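Local atomic coordinates of mandelate racemase/muconate lactonizing enzyme family protein (Roseovarius sp. TM1035, PDB entry 3T9P), a protein that probably acts as an isomerase or lyase of the enolase superfamily on a carboxylate substrate, though its own substrate and reaction are not established. Residues Cys62-Phe65 and His66-Ala70. Residues are numbered along the deposited sequence; the frame is centred on the assembly and turned at random.
With SO4 (sulfate ion), chain D.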
loop_
_atom_site.group_PDB
_atom_site.type_symbol
_atom_site.label_atom_id
_atom_site.label_comp_id
_atom_site.label_asym_id
_atom_site.label_seq_id
_atom_site.Cartn_x
_atom_site.Cartn_y
_atom_site.Cartn_z
ATOM N N CYS A 62 7.936 4.226 -12.119
ATOM C CA CYS A 62 8.680 5.485 -12.516
ATOM C C CYS A 62 7.717 6.630 -12.849
ATOM O O CYS A 62 7.987 7.774 -12.520
ATOM C CB CYS A 62 9.706 5.207 -13.698
ATOM S SG CYS A 62 11.226 4.288 -13.101
ATOM N N THR A 63 6.549 6.323 -13.349
ATOM C CA THR A 63 5.531 7.327 -13.514
ATOM C C THR A 63 5.149 7.908 -12.137
ATOM O O THR A 63 5.055 9.077 -11.958
ATOM C CB THR A 63 4.280 6.730 -14.150
ATOM O OG1 THR A 63 4.573 6.256 -15.458
ATOM C CG2 THR A 63 3.158 7.741 -14.162
ATOM N N ILE A 64 5.001 7.022 -11.173
ATOM C CA ILE A 64 4.728 7.377 -9.804
ATOM C C ILE A 64 5.871 8.197 -9.177
ATOM O O ILE A 64 5.626 9.117 -8.461
ATOM C CB ILE A 64 4.408 6.147 -8.953
ATOM C CG1 ILE A 64 3.097 5.532 -9.394
ATOM C CG2 ILE A 64 4.436 6.495 -7.469
ATOM C CD1 ILE A 64 2.726 4.293 -8.772
ATOM N N PHE A 65 7.102 7.835 -9.492
ATOM C CA PHE A 65 8.260 8.509 -8.950
ATOM C C PHE A 65 8.181 9.963 -9.357
ATOM O O PHE A 65 8.312 10.831 -8.559
ATOM C CB PHE A 65 9.541 7.895 -9.532
ATOM C CG PHE A 65 10.797 8.561 -9.106
ATOM C CD1 PHE A 65 11.494 8.093 -8.035
ATOM C CD2 PHE A 65 11.298 9.660 -9.779
ATOM C CE1 PHE A 65 12.629 8.698 -7.637
ATOM C CE2 PHE A 65 12.471 10.264 -9.391
ATOM C CZ PHE A 65 13.118 9.802 -8.340
ATOM N N HIS A 66 7.915 10.185 -10.612
ATOM C CA HIS A 66 7.898 11.599 -11.090
ATOM C C HIS A 66 6.618 12.300 -10.614
ATOM O O HIS A 66 6.632 13.502 -10.383
ATOM C CB HIS A 66 8.040 11.737 -12.587
ATOM C CG HIS A 66 9.422 11.346 -13.056
ATOM N ND1 HIS A 66 10.513 12.157 -12.852
ATOM C CD2 HIS A 66 9.897 10.193 -13.565
ATOM C CE1 HIS A 66 11.606 11.544 -13.287
ATOM N NE2 HIS A 66 11.260 10.365 -13.766
ATOM N N ARG A 67 5.529 11.602 -10.473
ATOM C CA ARG A 67 4.299 12.209 -9.942
ATOM C C ARG A 67 4.321 12.585 -8.440
ATOM O O ARG A 67 3.874 13.589 -8.056
ATOM C CB ARG A 67 3.106 11.304 -10.267
ATOM C CG ARG A 67 1.731 11.882 -10.073
ATOM C CD ARG A 67 1.153 12.675 -11.228
ATOM N NE ARG A 67 1.194 12.044 -12.518
ATOM C CZ ARG A 67 0.191 11.415 -13.103
ATOM N NH1 ARG A 67 -0.991 11.306 -12.534
ATOM N NH2 ARG A 67 0.387 10.872 -14.277
ATOM N N GLN A 68 4.834 11.661 -7.656
ATOM C CA GLN A 68 4.718 11.663 -6.229
ATOM C C GLN A 68 5.969 11.659 -5.328
ATOM O O GLN A 68 5.848 11.919 -4.171
ATOM C CB GLN A 68 3.710 10.589 -5.791
ATOM C CG GLN A 68 2.349 10.709 -6.398
ATOM C CD GLN A 68 1.448 9.538 -6.115
ATOM O OE1 GLN A 68 0.695 9.554 -5.172
ATOM N NE2 GLN A 68 1.520 8.556 -6.909
ATOM N N ILE A 69 7.131 11.376 -5.877
ATOM C CA ILE A 69 8.368 11.468 -5.131
ATOM C C ILE A 69 9.159 12.740 -5.493
ATOM O O ILE A 69 9.406 13.542 -4.658
ATOM C CB ILE A 69 9.266 10.202 -5.313
ATOM C CG1 ILE A 69 8.502 8.921 -4.988
ATOM C CG2 ILE A 69 10.590 10.314 -4.547
ATOM C CD1 ILE A 69 8.196 8.698 -3.675
ATOM N N ALA A 70 9.463 12.923 -6.756
ATOM C CA ALA A 70 10.316 14.026 -7.247
ATOM C C ALA A 70 9.860 15.410 -6.861
ATOM O O ALA A 70 10.702 16.174 -6.422
ATOM C CB ALA A 70 10.480 13.936 -8.749
HETATM S S SO4 D . 3.513 11.167 -16.823
HETATM O O1 SO4 D . 3.815 12.427 -17.532
HETATM O O2 SO4 D . 2.389 11.524 -15.952
HETATM O O3 SO4 D . 3.173 10.110 -17.786
HETATM O O4 SO4 D . 4.629 10.673 -15.971
#
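C62-A70 is a continuous piece of helix 58-73, which packs on the antiparallel sheet of the enolase-superfamily N-terminal (capping) domain; it holds a wider pi-type turn at 66-69, and F65 and H66 pair edge-to-face where that turn begins. The edge of the F65 ring meets the face of H66, the planes at 77° and F65 CD2 3.9 Å above the imidazole plane, over its centre. F65 CG lies anti to the backbone N (chi1 177°), whereas H66 CG stands beside its own N, and these settings bring the two rings together over the sheet. H66 is fixed at both nitrogens, ND1 hydrogen-bonded to S386 OG and NE2 to T30 OG1, on strands 382-387 and 25-32. With an alanine here instead of H66, both hydroxyls would probably lose this partner and the edge of F65 its aromatic face. I69 CB lies over one face of the F65 ring, and I69 CG2 comes 4.0 Å from F65 CE1. The backbone begins regularly: H66 N bonds to C62 O, R67 N to T63 O and Q68 N to I64 O. F65 O then accepts twice, from I69 N at 3.0 Å and from A70 N at 3.0 Å; the latter bond is the straighter, at 172°, and makes the wider turn. On another side of the helix R67 runs beside T63, and bends at chi2 and chi3 carry its guanidinium to a sulfate, probably from the crystallisation liquor, where NH2 donates to O2 at 2.7 Å. The same NH2 forms a salt bridge to D59 of the second subunit. The chemistry thus divides: two imidazole hydrogen bonds and F65 packing on L28 and T30 tie the helix to its sheet, the stack holds the two rings together, and R67, its charge probably balanced by carboxylate and sulfate, reaches into the dimer interface.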